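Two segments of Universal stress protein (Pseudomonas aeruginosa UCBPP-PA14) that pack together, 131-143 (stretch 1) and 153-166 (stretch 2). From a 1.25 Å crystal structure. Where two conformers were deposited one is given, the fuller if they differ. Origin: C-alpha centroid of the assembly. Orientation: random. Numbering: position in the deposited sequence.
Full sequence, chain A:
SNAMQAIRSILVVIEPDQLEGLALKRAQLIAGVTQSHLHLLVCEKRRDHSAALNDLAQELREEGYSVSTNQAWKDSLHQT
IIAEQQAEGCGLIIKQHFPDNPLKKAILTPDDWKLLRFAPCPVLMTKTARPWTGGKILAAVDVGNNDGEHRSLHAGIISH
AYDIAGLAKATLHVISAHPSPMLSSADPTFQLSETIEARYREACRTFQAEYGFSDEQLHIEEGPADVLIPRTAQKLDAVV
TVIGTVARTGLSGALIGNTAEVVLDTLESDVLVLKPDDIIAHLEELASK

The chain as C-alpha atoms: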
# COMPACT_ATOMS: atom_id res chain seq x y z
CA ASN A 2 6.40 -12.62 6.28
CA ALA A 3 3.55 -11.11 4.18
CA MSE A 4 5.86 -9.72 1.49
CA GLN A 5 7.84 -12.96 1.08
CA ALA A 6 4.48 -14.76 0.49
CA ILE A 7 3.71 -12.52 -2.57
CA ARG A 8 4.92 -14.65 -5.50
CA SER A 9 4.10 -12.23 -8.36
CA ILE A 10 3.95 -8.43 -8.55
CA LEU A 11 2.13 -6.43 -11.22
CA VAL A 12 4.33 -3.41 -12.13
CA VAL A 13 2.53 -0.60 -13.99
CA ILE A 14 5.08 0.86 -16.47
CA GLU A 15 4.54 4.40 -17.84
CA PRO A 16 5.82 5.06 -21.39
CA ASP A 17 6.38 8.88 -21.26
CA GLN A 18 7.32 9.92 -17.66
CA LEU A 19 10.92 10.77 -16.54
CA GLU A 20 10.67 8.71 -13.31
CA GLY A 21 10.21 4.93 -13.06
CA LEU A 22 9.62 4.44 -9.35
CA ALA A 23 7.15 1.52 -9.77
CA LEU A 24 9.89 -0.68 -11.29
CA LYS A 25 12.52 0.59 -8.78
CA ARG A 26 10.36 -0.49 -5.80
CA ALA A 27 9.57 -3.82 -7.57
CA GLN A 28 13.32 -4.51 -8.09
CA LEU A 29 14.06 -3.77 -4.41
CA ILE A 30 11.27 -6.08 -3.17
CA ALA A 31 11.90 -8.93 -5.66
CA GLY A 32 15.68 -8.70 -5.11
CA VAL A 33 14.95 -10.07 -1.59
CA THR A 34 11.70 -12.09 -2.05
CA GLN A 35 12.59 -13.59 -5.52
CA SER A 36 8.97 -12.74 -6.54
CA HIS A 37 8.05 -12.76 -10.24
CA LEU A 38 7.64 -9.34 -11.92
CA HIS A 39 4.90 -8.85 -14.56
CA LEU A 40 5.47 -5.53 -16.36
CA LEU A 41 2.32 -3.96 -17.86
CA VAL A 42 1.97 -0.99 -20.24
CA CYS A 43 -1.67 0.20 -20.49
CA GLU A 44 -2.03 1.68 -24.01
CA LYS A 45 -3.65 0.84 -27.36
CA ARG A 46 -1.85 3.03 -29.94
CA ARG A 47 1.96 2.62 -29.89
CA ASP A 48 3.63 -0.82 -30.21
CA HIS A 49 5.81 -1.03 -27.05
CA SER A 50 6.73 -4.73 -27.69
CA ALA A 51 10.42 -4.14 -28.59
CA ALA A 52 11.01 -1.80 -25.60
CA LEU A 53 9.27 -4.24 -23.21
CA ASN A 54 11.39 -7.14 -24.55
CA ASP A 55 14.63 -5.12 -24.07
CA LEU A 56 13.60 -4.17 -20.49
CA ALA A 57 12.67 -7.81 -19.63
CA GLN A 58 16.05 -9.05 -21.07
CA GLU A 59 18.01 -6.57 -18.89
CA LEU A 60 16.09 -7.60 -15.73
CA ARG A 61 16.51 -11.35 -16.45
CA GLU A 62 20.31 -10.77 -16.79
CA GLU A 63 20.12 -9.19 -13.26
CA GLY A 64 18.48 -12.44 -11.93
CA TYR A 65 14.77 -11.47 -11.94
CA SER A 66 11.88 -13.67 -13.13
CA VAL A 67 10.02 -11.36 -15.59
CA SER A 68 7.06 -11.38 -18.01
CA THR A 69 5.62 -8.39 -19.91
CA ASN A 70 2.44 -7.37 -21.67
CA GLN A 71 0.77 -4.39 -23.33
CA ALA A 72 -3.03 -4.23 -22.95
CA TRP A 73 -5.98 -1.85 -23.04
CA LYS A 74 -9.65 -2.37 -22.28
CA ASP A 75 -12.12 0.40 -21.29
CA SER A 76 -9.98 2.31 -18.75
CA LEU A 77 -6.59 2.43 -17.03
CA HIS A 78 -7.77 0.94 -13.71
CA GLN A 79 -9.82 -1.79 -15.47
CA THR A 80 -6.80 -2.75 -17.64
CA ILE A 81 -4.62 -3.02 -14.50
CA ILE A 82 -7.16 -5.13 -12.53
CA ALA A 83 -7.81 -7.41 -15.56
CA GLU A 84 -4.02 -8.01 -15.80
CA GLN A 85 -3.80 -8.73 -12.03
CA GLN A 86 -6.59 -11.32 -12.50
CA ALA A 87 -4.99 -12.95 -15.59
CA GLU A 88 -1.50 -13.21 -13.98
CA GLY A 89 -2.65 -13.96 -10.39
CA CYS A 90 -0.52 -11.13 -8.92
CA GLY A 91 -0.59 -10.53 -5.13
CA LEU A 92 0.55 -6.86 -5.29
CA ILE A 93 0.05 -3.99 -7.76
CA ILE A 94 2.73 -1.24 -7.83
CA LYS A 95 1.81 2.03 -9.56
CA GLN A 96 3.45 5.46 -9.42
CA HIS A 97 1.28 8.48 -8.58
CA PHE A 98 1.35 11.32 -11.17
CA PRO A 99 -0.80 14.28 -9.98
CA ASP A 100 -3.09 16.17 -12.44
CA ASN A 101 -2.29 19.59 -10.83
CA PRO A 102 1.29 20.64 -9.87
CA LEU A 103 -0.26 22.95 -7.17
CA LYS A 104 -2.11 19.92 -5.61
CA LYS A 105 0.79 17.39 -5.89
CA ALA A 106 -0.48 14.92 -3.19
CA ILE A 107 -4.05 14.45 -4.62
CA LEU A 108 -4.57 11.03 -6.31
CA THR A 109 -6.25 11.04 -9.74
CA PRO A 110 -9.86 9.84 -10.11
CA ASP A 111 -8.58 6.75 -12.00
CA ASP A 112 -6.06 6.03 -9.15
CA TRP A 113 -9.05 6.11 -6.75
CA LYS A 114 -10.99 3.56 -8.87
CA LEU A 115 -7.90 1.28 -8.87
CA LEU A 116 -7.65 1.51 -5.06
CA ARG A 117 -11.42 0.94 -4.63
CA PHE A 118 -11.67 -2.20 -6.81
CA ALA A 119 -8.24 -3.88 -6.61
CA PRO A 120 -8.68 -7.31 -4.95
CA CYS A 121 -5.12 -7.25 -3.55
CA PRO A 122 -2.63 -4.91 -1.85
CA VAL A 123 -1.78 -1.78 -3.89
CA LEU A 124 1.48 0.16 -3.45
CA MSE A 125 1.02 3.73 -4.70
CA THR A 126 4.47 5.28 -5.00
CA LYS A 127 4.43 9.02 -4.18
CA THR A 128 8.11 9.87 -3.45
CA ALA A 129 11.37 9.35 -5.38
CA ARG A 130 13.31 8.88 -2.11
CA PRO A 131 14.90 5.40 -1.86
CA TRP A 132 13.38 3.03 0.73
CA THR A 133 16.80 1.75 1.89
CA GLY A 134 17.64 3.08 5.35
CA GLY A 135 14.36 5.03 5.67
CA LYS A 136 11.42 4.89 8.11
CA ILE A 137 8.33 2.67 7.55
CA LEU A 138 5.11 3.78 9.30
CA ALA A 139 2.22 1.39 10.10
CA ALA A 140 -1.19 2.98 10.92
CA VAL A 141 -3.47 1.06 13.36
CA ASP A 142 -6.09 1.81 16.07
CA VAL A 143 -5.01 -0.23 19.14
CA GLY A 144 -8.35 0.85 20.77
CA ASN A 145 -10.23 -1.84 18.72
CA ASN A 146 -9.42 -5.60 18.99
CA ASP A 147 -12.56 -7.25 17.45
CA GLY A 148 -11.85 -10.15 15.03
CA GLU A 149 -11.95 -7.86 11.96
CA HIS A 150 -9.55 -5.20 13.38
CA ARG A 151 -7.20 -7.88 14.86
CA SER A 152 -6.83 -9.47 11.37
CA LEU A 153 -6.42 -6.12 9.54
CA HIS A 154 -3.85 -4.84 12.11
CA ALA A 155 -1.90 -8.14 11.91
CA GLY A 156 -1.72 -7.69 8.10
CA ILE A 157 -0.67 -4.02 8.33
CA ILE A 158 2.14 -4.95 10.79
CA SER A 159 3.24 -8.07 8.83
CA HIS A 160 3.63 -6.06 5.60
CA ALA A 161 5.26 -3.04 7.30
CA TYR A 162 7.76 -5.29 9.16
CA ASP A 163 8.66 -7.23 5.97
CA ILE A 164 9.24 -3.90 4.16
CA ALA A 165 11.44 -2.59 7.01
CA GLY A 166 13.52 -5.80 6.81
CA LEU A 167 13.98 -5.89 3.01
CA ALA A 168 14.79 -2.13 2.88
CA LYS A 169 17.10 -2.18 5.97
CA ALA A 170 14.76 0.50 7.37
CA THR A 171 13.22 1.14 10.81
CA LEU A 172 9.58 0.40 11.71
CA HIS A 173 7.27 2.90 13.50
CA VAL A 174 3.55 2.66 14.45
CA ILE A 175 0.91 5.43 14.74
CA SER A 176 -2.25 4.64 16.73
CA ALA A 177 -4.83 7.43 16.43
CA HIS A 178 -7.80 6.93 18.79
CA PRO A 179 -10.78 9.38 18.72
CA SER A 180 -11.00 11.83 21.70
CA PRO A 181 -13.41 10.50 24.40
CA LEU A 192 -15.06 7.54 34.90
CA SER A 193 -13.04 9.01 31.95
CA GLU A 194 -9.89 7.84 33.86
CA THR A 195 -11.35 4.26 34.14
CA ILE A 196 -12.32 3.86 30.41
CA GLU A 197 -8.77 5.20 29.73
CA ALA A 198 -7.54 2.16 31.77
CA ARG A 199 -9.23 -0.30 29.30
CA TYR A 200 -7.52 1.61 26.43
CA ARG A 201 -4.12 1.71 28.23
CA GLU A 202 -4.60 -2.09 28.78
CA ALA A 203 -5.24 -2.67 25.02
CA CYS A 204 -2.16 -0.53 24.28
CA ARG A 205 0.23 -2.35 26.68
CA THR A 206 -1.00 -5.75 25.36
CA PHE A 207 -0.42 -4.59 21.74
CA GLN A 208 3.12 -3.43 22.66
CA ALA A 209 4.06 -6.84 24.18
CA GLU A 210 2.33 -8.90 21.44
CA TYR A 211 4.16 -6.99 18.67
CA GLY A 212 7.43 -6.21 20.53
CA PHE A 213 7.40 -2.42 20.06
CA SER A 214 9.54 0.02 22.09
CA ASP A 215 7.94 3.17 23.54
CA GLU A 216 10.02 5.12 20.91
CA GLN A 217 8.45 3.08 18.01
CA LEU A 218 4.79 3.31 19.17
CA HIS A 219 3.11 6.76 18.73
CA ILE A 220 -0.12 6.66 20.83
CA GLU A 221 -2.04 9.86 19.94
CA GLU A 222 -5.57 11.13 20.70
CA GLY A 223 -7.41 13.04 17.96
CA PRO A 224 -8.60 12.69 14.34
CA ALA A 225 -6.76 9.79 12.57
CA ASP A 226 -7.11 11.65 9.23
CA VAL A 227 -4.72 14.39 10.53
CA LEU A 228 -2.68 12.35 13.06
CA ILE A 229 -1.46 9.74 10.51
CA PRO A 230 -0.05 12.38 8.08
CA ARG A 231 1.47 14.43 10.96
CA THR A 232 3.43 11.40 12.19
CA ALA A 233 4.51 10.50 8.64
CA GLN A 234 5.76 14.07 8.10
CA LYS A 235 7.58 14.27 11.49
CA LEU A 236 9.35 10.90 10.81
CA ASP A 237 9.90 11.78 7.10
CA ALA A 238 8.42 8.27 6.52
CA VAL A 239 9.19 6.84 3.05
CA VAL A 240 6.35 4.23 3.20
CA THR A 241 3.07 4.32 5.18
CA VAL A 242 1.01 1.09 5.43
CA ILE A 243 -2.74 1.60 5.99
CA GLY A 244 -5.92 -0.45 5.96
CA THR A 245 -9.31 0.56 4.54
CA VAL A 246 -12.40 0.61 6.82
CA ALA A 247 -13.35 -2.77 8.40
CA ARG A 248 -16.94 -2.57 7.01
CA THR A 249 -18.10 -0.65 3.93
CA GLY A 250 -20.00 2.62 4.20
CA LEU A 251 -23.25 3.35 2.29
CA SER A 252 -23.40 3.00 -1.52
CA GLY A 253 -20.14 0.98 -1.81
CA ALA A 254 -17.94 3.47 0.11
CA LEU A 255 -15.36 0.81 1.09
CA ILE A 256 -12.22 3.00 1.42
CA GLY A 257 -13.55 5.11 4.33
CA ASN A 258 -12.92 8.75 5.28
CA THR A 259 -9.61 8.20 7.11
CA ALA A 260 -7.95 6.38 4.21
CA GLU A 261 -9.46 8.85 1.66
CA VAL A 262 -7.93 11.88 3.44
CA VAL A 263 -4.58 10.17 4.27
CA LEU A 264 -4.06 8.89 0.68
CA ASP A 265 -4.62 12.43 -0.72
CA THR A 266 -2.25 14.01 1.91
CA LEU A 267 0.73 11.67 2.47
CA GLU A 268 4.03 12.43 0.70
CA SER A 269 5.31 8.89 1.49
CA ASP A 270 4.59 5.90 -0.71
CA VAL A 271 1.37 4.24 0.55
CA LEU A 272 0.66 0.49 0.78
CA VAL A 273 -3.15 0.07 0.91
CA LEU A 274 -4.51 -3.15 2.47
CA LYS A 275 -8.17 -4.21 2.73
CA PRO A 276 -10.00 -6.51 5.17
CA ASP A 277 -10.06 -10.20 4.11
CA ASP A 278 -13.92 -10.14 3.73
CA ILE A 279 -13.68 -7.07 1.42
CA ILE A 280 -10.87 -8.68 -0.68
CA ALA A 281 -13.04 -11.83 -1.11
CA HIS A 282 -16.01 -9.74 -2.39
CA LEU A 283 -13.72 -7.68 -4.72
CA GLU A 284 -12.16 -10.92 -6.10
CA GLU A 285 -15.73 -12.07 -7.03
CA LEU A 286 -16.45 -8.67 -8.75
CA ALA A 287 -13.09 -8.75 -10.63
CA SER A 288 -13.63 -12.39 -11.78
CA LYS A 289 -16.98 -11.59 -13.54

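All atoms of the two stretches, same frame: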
# COMPACT_ATOMS: atom_id res chain seq x y z
N PRO A 131 14.71 6.84 -1.97
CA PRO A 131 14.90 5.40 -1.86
C PRO A 131 14.31 4.87 -0.54
O PRO A 131 14.29 5.58 0.45
CB PRO A 131 16.42 5.22 -1.88
CG PRO A 131 16.95 6.56 -1.42
CD PRO A 131 15.98 7.58 -1.96
N TRP A 132 13.85 3.63 -0.54
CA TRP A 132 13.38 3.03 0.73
C TRP A 132 14.54 2.69 1.66
O TRP A 132 14.35 2.74 2.87
CB TRP A 132 12.63 1.74 0.44
CG TRP A 132 11.24 1.93 -0.08
CD1 TRP A 132 10.66 3.07 -0.53
CD2 TRP A 132 10.29 0.88 -0.29
NE1 TRP A 132 9.38 2.81 -0.94
CE2 TRP A 132 9.14 1.47 -0.83
CE3 TRP A 132 10.31 -0.50 -0.07
CZ2 TRP A 132 8.00 0.73 -1.14
CZ3 TRP A 132 9.18 -1.23 -0.37
CH2 TRP A 132 8.05 -0.62 -0.91
N THR A 133 15.68 2.28 1.09
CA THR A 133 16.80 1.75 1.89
C THR A 133 17.20 2.75 2.97
O THR A 133 17.46 3.94 2.66
CB THR A 133 17.96 1.32 0.98
OG1 THR A 133 17.45 0.28 0.15
CG2 THR A 133 19.16 0.82 1.74
N GLY A 134 17.23 2.26 4.20
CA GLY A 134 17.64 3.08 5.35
C GLY A 134 16.57 4.05 5.83
O GLY A 134 16.86 4.79 6.79
N GLY A 135 15.37 4.04 5.25
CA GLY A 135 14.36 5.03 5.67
C GLY A 135 13.52 4.58 6.85
O GLY A 135 13.93 3.67 7.59
N LYS A 136 12.37 5.22 7.02
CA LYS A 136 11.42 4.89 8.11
C LYS A 136 10.10 4.42 7.49
O LYS A 136 9.57 5.08 6.58
CB LYS A 136 11.23 6.09 9.03
CG LYS A 136 12.51 6.51 9.73
CD LYS A 136 12.32 7.57 10.79
CE LYS A 136 13.63 7.99 11.43
NZ LYS A 136 13.45 9.13 12.36
N ILE A 137 9.61 3.30 7.99
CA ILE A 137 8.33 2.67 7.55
C ILE A 137 7.31 2.92 8.66
O ILE A 137 7.61 2.58 9.82
CB ILE A 137 8.53 1.17 7.31
CG1 ILE A 137 9.80 0.87 6.50
CG2 ILE A 137 7.27 0.55 6.69
CD1 ILE A 137 9.90 1.58 5.17
N LEU A 138 6.15 3.46 8.30
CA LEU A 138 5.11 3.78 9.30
C LEU A 138 3.89 2.89 9.08
O LEU A 138 3.37 2.85 7.97
CB LEU A 138 4.72 5.25 9.16
CG LEU A 138 3.64 5.73 10.12
CD1 LEU A 138 4.09 5.60 11.58
CD2 LEU A 138 3.28 7.16 9.79
N ALA A 139 3.46 2.20 10.13
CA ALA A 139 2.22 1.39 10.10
C ALA A 139 1.13 2.16 10.85
O ALA A 139 1.40 2.62 11.97
CB ALA A 139 2.46 0.05 10.75
N ALA A 140 -0.07 2.27 10.27
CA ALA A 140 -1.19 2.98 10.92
C ALA A 140 -2.21 1.95 11.43
O ALA A 140 -2.74 1.18 10.63
CB ALA A 140 -1.84 3.95 9.96
N VAL A 141 -2.47 1.97 12.73
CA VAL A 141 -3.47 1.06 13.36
C VAL A 141 -4.32 1.86 14.35
O VAL A 141 -4.14 3.10 14.47
CB VAL A 141 -2.74 -0.10 14.05
CG1 VAL A 141 -1.90 -0.92 13.08
CG2 VAL A 141 -1.89 0.40 15.22
N ASP A 142 -5.31 1.21 14.94
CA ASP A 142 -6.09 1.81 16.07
C ASP A 142 -6.10 0.74 17.16
O ASP A 142 -6.96 -0.15 17.10
CB ASP A 142 -7.49 2.28 15.68
CG ASP A 142 -8.26 2.91 16.83
OD1 ASP A 142 -7.76 2.88 17.98
OD2 ASP A 142 -9.37 3.44 16.58
N VAL A 143 -5.14 0.81 18.08
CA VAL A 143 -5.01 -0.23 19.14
C VAL A 143 -6.26 -0.25 20.04
O VAL A 143 -6.46 -1.26 20.73
CB VAL A 143 -3.72 -0.03 19.96
CG1 VAL A 143 -2.49 0.03 19.06
CG2 VAL A 143 -3.78 1.19 20.85
N LEU A 153 -6.91 -7.24 10.38
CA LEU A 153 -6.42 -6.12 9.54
C LEU A 153 -5.11 -5.58 10.15
O LEU A 153 -4.14 -5.39 9.41
CB LEU A 153 -7.48 -5.02 9.47
CG LEU A 153 -7.16 -3.86 8.53
CD1 LEU A 153 -6.98 -4.35 7.11
CD2 LEU A 153 -8.25 -2.80 8.57
N HIS A 154 -5.08 -5.36 11.47
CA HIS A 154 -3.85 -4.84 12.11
C HIS A 154 -2.70 -5.85 11.94
O HIS A 154 -1.56 -5.40 11.70
CB HIS A 154 -4.08 -4.54 13.60
CG HIS A 154 -5.04 -3.43 13.84
ND1 HIS A 154 -5.74 -3.31 15.02
CD2 HIS A 154 -5.47 -2.44 13.03
CE1 HIS A 154 -6.52 -2.25 14.95
NE2 HIS A 154 -6.38 -1.70 13.74
N ALA A 155 -2.98 -7.14 12.08
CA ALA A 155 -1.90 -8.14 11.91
C ALA A 155 -1.34 -8.03 10.49
O ALA A 155 -0.11 -8.12 10.33
CB ALA A 155 -2.43 -9.53 12.19
N GLY A 156 -2.20 -7.80 9.49
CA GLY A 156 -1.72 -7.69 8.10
C GLY A 156 -0.92 -6.42 7.88
O GLY A 156 0.12 -6.44 7.19
N ILE A 157 -1.39 -5.32 8.46
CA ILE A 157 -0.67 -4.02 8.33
C ILE A 157 0.73 -4.17 8.94
O ILE A 157 1.71 -3.79 8.30
CB ILE A 157 -1.49 -2.91 9.02
CG1 ILE A 157 -2.76 -2.59 8.24
CG2 ILE A 157 -0.64 -1.67 9.27
CD1 ILE A 157 -3.80 -1.84 9.05
N ILE A 158 0.82 -4.79 10.12
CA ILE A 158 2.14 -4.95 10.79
C ILE A 158 3.00 -5.97 10.02
O ILE A 158 4.22 -5.74 9.90
CB ILE A 158 1.97 -5.35 12.26
CG1 ILE A 158 1.25 -4.26 13.06
CG2 ILE A 158 3.32 -5.70 12.88
CD1 ILE A 158 1.93 -2.91 13.06
N SER A 159 2.41 -7.06 9.54
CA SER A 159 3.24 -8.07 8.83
C SER A 159 3.88 -7.43 7.58
O SER A 159 5.06 -7.66 7.30
CB SER A 159 2.42 -9.27 8.46
OG SER A 159 3.23 -10.25 7.85
N HIS A 160 3.09 -6.67 6.84
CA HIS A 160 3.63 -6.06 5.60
C HIS A 160 4.64 -4.97 5.95
O HIS A 160 5.72 -4.92 5.33
CB HIS A 160 2.52 -5.49 4.70
CG HIS A 160 1.69 -6.51 3.98
ND1 HIS A 160 0.65 -7.19 4.58
CD2 HIS A 160 1.74 -6.96 2.70
CE1 HIS A 160 0.08 -8.00 3.70
NE2 HIS A 160 0.73 -7.86 2.54
N ALA A 161 4.33 -4.13 6.94
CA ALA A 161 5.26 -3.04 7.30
C ALA A 161 6.59 -3.58 7.82
O ALA A 161 7.65 -3.05 7.45
CB ALA A 161 4.61 -2.13 8.32
N TYR A 162 6.54 -4.64 8.62
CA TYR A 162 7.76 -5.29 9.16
C TYR A 162 8.56 -5.94 8.02
O TYR A 162 9.78 -5.78 7.99
CB TYR A 162 7.36 -6.28 10.26
CG TYR A 162 8.46 -7.13 10.84
CD1 TYR A 162 9.72 -6.61 11.09
CD2 TYR A 162 8.19 -8.41 11.27
CE1 TYR A 162 10.71 -7.38 11.68
CE2 TYR A 162 9.17 -9.19 11.88
CZ TYR A 162 10.43 -8.67 12.08
OH TYR A 162 11.40 -9.43 12.68
N ASP A 163 7.89 -6.62 7.09
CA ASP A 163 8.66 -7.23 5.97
C ASP A 163 9.33 -6.13 5.15
O ASP A 163 10.47 -6.32 4.69
CB ASP A 163 7.77 -8.08 5.08
CG ASP A 163 7.19 -9.30 5.77
OD1 ASP A 163 7.74 -9.71 6.81
OD2 ASP A 163 6.19 -9.82 5.25
N ILE A 164 8.65 -5.01 4.96
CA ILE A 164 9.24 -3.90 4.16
C ILE A 164 10.45 -3.34 4.92
O ILE A 164 11.50 -3.11 4.31
CB ILE A 164 8.18 -2.83 3.85
CG1 ILE A 164 7.19 -3.35 2.81
CG2 ILE A 164 8.84 -1.55 3.38
CD1 ILE A 164 5.98 -2.49 2.62
N ALA A 165 10.31 -3.13 6.22
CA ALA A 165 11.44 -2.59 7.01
C ALA A 165 12.64 -3.54 6.87
O ALA A 165 13.78 -3.05 6.74
CB ALA A 165 11.03 -2.40 8.44
N GLY A 166 12.41 -4.85 6.91
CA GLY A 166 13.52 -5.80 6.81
C GLY A 166 14.17 -5.78 5.44
O GLY A 166 15.41 -5.70 5.36

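Strand 136-141 and helix 153-166 run antiparallel, their axes at 179° and 8.2 Å apart at closest approach, so the strand runs along the helix, with Ile 137 beside Ala 165, Ala 139 beside Ala 161 and Val 141 beside His 154. A type II turn from Trp 132 to Gly 135, closed by Gly 135 N to Trp 132 O (2.9 Å), leads into the strand; Gly 134 sits in it at positive phi, which favours glycine. Strand alternation directs Ile 137, Ala 139 and Val 141 toward the helix, while Lys 136, Leu 138 and Ala 140 point away. The helix answers with His 154, Ile 157, Ala 161 and Ile 164, spaced three or four residues apart and so on one face. At the centre two small side chains meet: Ala 139 CB lies 3.9 Å from Ala 161 CB and 3.8 Å from both Ile 157 CG2 and Ile 158 CD1. Toward the turn, Ile 137 CD1 meets Ile 164 CG2 at 3.8 Å, and Trp 132 CZ3 reaches that same methyl, also at 3.8 Å. At the other end Val 141 CB sits over one face of the His 154 imidazole, 3.7 Å from CD2, a CH-pi contact. Asp 142 O lies 3.0 Å from the ring carbon CE1 of His 154, a close C-H···O approach, but the contact is mostly apolar, with no clear hydrogen bond between the stretches.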